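Local coordinates for beta-glucanase (PDB 3WVJ), which hydrolyses mixed-linkage beta-1,3-1,4-glucans such as lichenan, as a thermostable endoglucanase catalytic module of glycosyl hydrolase family 16, at residues His136-Asp141 with His147-Glu152; Tyr59-Gly64 with Gly200-Gln205. One frame throughout, in Å; residues are numbered along the deposited sequence.

Contact 1: residues His136-Asp141 with His147-Glu152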
loop_
_atom_site.group_PDB
_atom_site.type_symbol
_atom_site.label_atom_id
_atom_site.label_comp_id
_atom_site.label_asym_id
_atom_site.label_seq_id
_atom_site.Cartn_x
_atom_site.Cartn_y
_atom_site.Cartn_z
ATOM N N HIS A 136 -14.143 4.746 3.181
ATOM C CA HIS A 136 -15.061 3.830 3.824
ATOM C C HIS A 136 -14.935 3.839 5.318
ATOM O O HIS A 136 -13.828 3.778 5.832
ATOM C CB HIS A 136 -14.772 2.411 3.276
ATOM C CG HIS A 136 -15.544 1.305 3.960
ATOM N ND1 HIS A 136 -14.915 0.283 4.611
ATOM C CD2 HIS A 136 -16.906 1.040 4.049
ATOM C CE1 HIS A 136 -15.841 -0.556 5.127
ATOM N NE2 HIS A 136 -17.045 -0.112 4.763
ATOM N N ASN A 137 -16.058 3.851 6.040
ATOM C CA ASN A 137 -15.990 3.736 7.496
ATOM C C ASN A 137 -15.840 2.287 7.918
ATOM O O ASN A 137 -16.696 1.451 7.581
ATOM C CB ASN A 137 -17.244 4.325 8.179
ATOM C CG ASN A 137 -17.600 5.726 7.669
ATOM O OD1 ASN A 137 -18.699 5.943 7.149
ATOM N ND2 ASN A 137 -16.700 6.672 7.847
ATOM N N LEU A 138 -14.779 1.974 8.665
ATOM C CA LEU A 138 -14.508 0.576 8.973
ATOM C C LEU A 138 -15.382 0.038 10.076
ATOM O O LEU A 138 -15.668 -1.156 10.100
ATOM C CB LEU A 138 -13.043 0.354 9.328
ATOM C CG LEU A 138 -11.959 0.654 8.286
ATOM C CD1 LEU A 138 -10.637 0.926 8.981
ATOM C CD2 LEU A 138 -11.797 -0.427 7.205
ATOM N N GLY A 139 -15.805 0.887 11.004
ATOM C CA GLY A 139 -16.562 0.392 12.143
ATOM C C GLY A 139 -15.647 -0.271 13.144
ATOM O O GLY A 139 -16.109 -0.959 14.035
ATOM N N PHE A 140 -14.347 -0.060 12.980
ATOM C CA PHE A 140 -13.347 -0.382 13.992
ATOM C C PHE A 140 -12.120 0.486 13.737
ATOM O O PHE A 140 -12.052 1.197 12.747
ATOM C CB PHE A 140 -12.934 -1.875 13.924
ATOM C CG PHE A 140 -12.471 -2.330 12.552
ATOM C CD1 PHE A 140 -11.179 -2.070 12.108
ATOM C CD2 PHE A 140 -13.327 -3.041 11.713
ATOM C CE1 PHE A 140 -10.746 -2.522 10.862
ATOM C CE2 PHE A 140 -12.902 -3.489 10.457
ATOM C CZ PHE A 140 -11.603 -3.239 10.030
ATOM N N ASP A 141 -11.126 0.392 14.613
ATOM C CA ASP A 141 -9.900 1.163 14.458
ATOM C C ASP A 141 -8.771 0.334 13.841
ATOM O O ASP A 141 -8.291 -0.620 14.432
ATOM C CB ASP A 141 -9.458 1.726 15.798
ATOM C CG ASP A 141 -8.308 2.702 15.664
ATOM O OD1 ASP A 141 -7.498 2.562 14.726
ATOM O OD2 ASP A 141 -8.227 3.632 16.496
ATOM N N HIS A 147 -6.078 -6.568 10.624
ATOM C CA HIS A 147 -7.294 -6.916 9.925
ATOM C C HIS A 147 -6.878 -7.286 8.558
ATOM O O HIS A 147 -5.764 -7.033 8.193
ATOM C CB HIS A 147 -8.211 -5.699 9.877
ATOM C CG HIS A 147 -8.931 -5.449 11.175
ATOM N ND1 HIS A 147 -8.426 -4.665 12.138
ATOM C CD2 HIS A 147 -10.134 -5.917 11.641
ATOM C CE1 HIS A 147 -9.279 -4.614 13.163
ATOM N NE2 HIS A 147 -10.320 -5.383 12.860
ATOM N N THR A 148 -7.745 -7.881 7.756
ATOM C CA THR A 148 -7.372 -8.098 6.361
ATOM C C THR A 148 -8.171 -7.163 5.468
ATOM O O THR A 148 -9.298 -6.769 5.820
ATOM C CB THR A 148 -7.632 -9.518 5.898
ATOM O OG1 THR A 148 -9.043 -9.631 5.740
ATOM C CG2 THR A 148 -7.130 -10.531 6.919
ATOM N N TYR A 149 -7.557 -6.790 4.344
ATOM C CA TYR A 149 -8.099 -5.794 3.398
ATOM C C TYR A 149 -7.686 -6.315 2.044
ATOM O O TYR A 149 -6.651 -7.013 1.914
ATOM C CB TYR A 149 -7.467 -4.409 3.571
ATOM C CG TYR A 149 -7.581 -3.853 4.971
ATOM C CD1 TYR A 149 -8.702 -3.103 5.360
ATOM C CD2 TYR A 149 -6.596 -4.110 5.914
ATOM C CE1 TYR A 149 -8.816 -2.612 6.652
ATOM C CE2 TYR A 149 -6.703 -3.630 7.179
ATOM C CZ TYR A 149 -7.811 -2.877 7.544
ATOM O OH TYR A 149 -7.904 -2.398 8.813
ATOM N N GLY A 150 -8.462 -5.996 1.018
ATOM C CA GLY A 150 -8.181 -6.609 -0.288
ATOM C C GLY A 150 -9.050 -6.020 -1.368
ATOM O O GLY A 150 -9.979 -5.280 -1.052
ATOM N N PHE A 151 -8.731 -6.346 -2.632
ATOM C CA PHE A 151 -9.579 -6.018 -3.779
ATOM C C PHE A 151 -9.542 -7.123 -4.818
ATOM O O PHE A 151 -8.474 -7.732 -5.050
ATOM C CB PHE A 151 -9.175 -4.703 -4.413
ATOM C CG PHE A 151 -7.695 -4.537 -4.622
ATOM C CD1 PHE A 151 -7.086 -4.902 -5.838
ATOM C CD2 PHE A 151 -6.894 -3.975 -3.623
ATOM C CE1 PHE A 151 -5.726 -4.727 -6.057
ATOM C CE2 PHE A 151 -5.527 -3.831 -3.830
ATOM C CZ PHE A 151 -4.932 -4.201 -5.045
ATOM N N GLU A 152 -10.683 -7.439 -5.419
ATOM C CA GLU A 152 -10.678 -8.278 -6.621
ATOM C C GLU A 152 -10.690 -7.273 -7.754
ATOM O O GLU A 152 -11.637 -6.493 -7.910
ATOM C CB GLU A 152 -11.856 -9.231 -6.732
ATOM C CG GLU A 152 -11.711 -10.181 -7.954
ATOM C CD GLU A 152 -12.994 -10.885 -8.415
ATOM O OE1 GLU A 152 -14.084 -10.277 -8.391
ATOM O OE2 GLU A 152 -12.947 -12.061 -8.832
#
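Leu138 opens the contact just past the end of strand 134-137. Its CD2 methyl lies 3.7 Å from Tyr149 CE1 and meets that ring at its edge, in the ring plane. The two side chains cross at about a right angle. Phe140 follows, and it shares the main part of the packing about equally with His147. Phe140 CG sits between its own backbone N and carbonyl carbon (chi1 54°), and the ring reaches His147 from the opposite direction. The two rings form a face-to-face stack, with centroids 3.7 Å apart and planes only 9° from parallel. The closest atoms are Phe140 CD1 and His147 CE1, at 3.3 Å. Leu138 CB covers the other face of the phenyl ring, so the ring is sandwiched. At its edge, Phe140 CE1 is 3.5 Å from Tyr149 OH, in the phenyl plane. Asp141 adds little across the contact, and its carboxylate OD1 bonds to Ser143 and Thr117 instead. No hydrogen bond joins the two segments. The connection is therefore aromatic and apolar, a surface patch of the family 16 beta-jellyroll that packs the loop after strand 134-137 on the start of strand 147-154. Strand 147-154 pairs antiparallel with strands 75-82 and 157-162. Val162 of the latter touches Leu138 and Phe140, while strand 119-125 pairs with 134-137 and meets Leu138 through Val120.

Contact 2: residues Tyr59-Gly64 with Gly200-Gln205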
loop_
_atom_site.group_PDB
_atom_site.type_symbol
_atom_site.label_atom_id
_atom_site.label_comp_id
_atom_site.label_asym_id
_atom_site.label_seq_id
_atom_site.Cartn_x
_atom_site.Cartn_y
_atom_site.Cartn_z
ATOM N N TYR A 59 16.020 14.784 2.633
ATOM C CA TYR A 59 14.643 14.654 3.074
ATOM C C TYR A 59 14.712 14.659 4.618
ATOM O O TYR A 59 15.728 14.306 5.155
ATOM C CB TYR A 59 14.074 13.363 2.459
ATOM C CG TYR A 59 14.184 13.409 0.899
ATOM C CD1 TYR A 59 13.066 13.717 0.117
ATOM C CD2 TYR A 59 15.455 13.222 0.232
ATOM C CE1 TYR A 59 13.136 13.832 -1.281
ATOM C CE2 TYR A 59 15.551 13.343 -1.181
ATOM C CZ TYR A 59 14.388 13.630 -1.934
ATOM O OH TYR A 59 14.451 13.742 -3.342
ATOM N N PRO A 60 13.675 15.141 5.296
ATOM C CA PRO A 60 13.695 15.292 6.753
ATOM C C PRO A 60 13.339 13.988 7.401
ATOM O O PRO A 60 13.609 13.795 8.583
ATOM C CB PRO A 60 12.614 16.369 7.037
ATOM C CG PRO A 60 11.973 16.647 5.731
ATOM C CD PRO A 60 12.539 15.835 4.648
ATOM N N TYR A 61 12.744 13.100 6.605
ATOM C CA TYR A 61 12.314 11.813 7.079
ATOM C C TYR A 61 12.742 10.622 6.221
ATOM O O TYR A 61 12.953 10.755 5.030
ATOM C CB TYR A 61 10.812 11.789 7.259
ATOM C CG TYR A 61 10.341 12.959 8.098
ATOM C CD1 TYR A 61 10.652 13.023 9.486
ATOM C CD2 TYR A 61 9.678 14.033 7.503
ATOM C CE1 TYR A 61 10.250 14.082 10.247
ATOM C CE2 TYR A 61 9.239 15.100 8.262
ATOM C CZ TYR A 61 9.541 15.113 9.647
ATOM O OH TYR A 61 9.158 16.159 10.441
ATOM N N LYS A 62 12.918 9.464 6.864
ATOM C CA LYS A 62 13.105 8.217 6.120
ATOM C C LYS A 62 11.990 7.260 6.449
ATOM O O LYS A 62 11.501 7.205 7.617
ATOM C CB LYS A 62 14.451 7.550 6.369
ATOM C CG LYS A 62 14.784 7.457 7.867
ATOM C CD LYS A 62 16.056 6.659 8.057
ATOM C CE LYS A 62 16.440 6.788 9.534
ATOM N NZ LYS A 62 17.742 6.158 9.698
ATOM N N SER A 63 11.661 6.465 5.456
ATOM C CA SER A 63 10.737 5.429 5.677
ATOM C C SER A 63 10.952 4.238 4.724
ATOM O O SER A 63 11.969 4.126 4.035
ATOM C CB SER A 63 9.296 5.990 5.520
ATOM O OG SER A 63 8.380 5.089 6.126
ATOM N N GLY A 64 9.961 3.348 4.672
ATOM C CA GLY A 64 10.135 2.037 4.012
ATOM C C GLY A 64 9.096 1.869 2.905
ATOM O O GLY A 64 7.923 2.252 3.084
ATOM N N GLY A 200 5.529 15.566 12.691
ATOM C CA GLY A 200 6.996 15.472 12.834
ATOM C C GLY A 200 7.349 14.423 13.877
ATOM O O GLY A 200 8.515 14.209 14.191
ATOM N N ARG A 201 6.327 13.751 14.383
ATOM C CA ARG A 201 6.471 12.759 15.408
ATOM C C ARG A 201 6.991 11.418 14.884
ATOM O O ARG A 201 6.467 10.852 13.906
ATOM C CB ARG A 201 5.136 12.658 16.130
ATOM C CG ARG A 201 4.451 11.312 16.191
ATOM C CD ARG A 201 4.861 10.589 17.444
ATOM N NE ARG A 201 5.069 11.598 18.478
ATOM C CZ ARG A 201 5.674 11.451 19.672
ATOM N NH1 ARG A 201 6.159 10.283 20.100
ATOM N NH2 ARG A 201 5.775 12.517 20.464
ATOM N N THR A 202 8.019 10.909 15.556
ATOM C CA THR A 202 8.686 9.650 15.162
ATOM C C THR A 202 9.088 8.864 16.441
ATOM O O THR A 202 8.997 9.396 17.542
ATOM C CB THR A 202 9.936 9.943 14.332
ATOM O OG1 THR A 202 10.715 10.881 15.041
ATOM C CG2 THR A 202 9.548 10.633 12.980
ATOM N N PRO A 203 9.429 7.563 16.312
ATOM C CA PRO A 203 9.199 6.696 15.147
ATOM C C PRO A 203 7.710 6.444 15.082
ATOM O O PRO A 203 7.026 6.632 16.084
ATOM C CB PRO A 203 9.940 5.381 15.540
ATOM C CG PRO A 203 10.143 5.487 17.009
ATOM C CD PRO A 203 10.326 6.931 17.302
ATOM N N LEU A 204 7.226 6.019 13.930
ATOM C CA LEU A 204 5.876 5.510 13.696
ATOM C C LEU A 204 6.062 4.239 12.856
ATOM O O LEU A 204 6.987 4.179 12.075
ATOM C CB LEU A 204 5.091 6.503 12.824
ATOM C CG LEU A 204 4.635 7.763 13.561
ATOM C CD1 LEU A 204 4.017 8.820 12.637
ATOM C CD2 LEU A 204 3.650 7.412 14.667
ATOM N N GLN A 205 5.174 3.259 12.962
ATOM C CA GLN A 205 5.298 2.028 12.175
ATOM C C GLN A 205 3.949 1.483 11.770
ATOM O O GLN A 205 2.955 1.640 12.472
ATOM C CB GLN A 205 6.026 0.901 12.925
ATOM C CG GLN A 205 6.983 1.321 14.014
ATOM C CD GLN A 205 7.520 0.146 14.837
ATOM O OE1 GLN A 205 6.784 -0.471 15.602
ATOM N NE2 GLN A 205 8.827 -0.187 14.645
#
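The backbones of Tyr61 and Gly200 stay well apart, with 8.6 Å between Tyr61 CA and Gly200 CA, and a side chain bridges the gap. The contact lies at the margin of the beta-jellyroll, where strand 61-72 begins and where a loop leads into strand 204-214. Both strands pair antiparallel with strand 46-53, so they flank a common neighbour. Tyr61 does the reaching. Its CG is anti to the carbonyl carbon (chi1 -52°), and the ring extends toward the loop. Thr202 also points toward Tyr61 and approaches the ring obliquely. Its CG2 methyl is 4.4 Å from Tyr61 CD1, a distant contact. Pro60 CB lies over one face of the tyrosine ring, offset toward the rim. Tyr198, in the same loop, packs edge-to-face with Tyr61, and its hydroxyl hydrogen-bonds Arg201 O. Leu51 and Asp52 of strand 46-53 touch Tyr61 and Thr202 respectively. No hydrogen bond crosses between the two segments. Gly200 has backbone angles of 91° and 4°, a conformation that favours glycine. Tyr61 OH lies 3.3 Å from Gly200 CA.

Overall arrangement
Both contacts are at the surface, and neither has a hydrogen bond between its segments. They lie in separate parts of the jellyroll surface: their centres are 25 Å apart and their nearest atoms about 11 Å, without touching. Contact 1 is local, closing a short connection between strands 134-137 and 147-154. Contact 2 is long-range, joining segments 136 residues apart, and contact 1 is nested in its loop. Strand 75-82 links the two regions, since it pairs with both 147-154 and 204-214. Contact 1 buries more surface (193 against 104 Å²) and rests on stacked rings and a buried tyrosine. Contact 2 relies on one partly exposed tyrosine against a glycine and a threonine methyl.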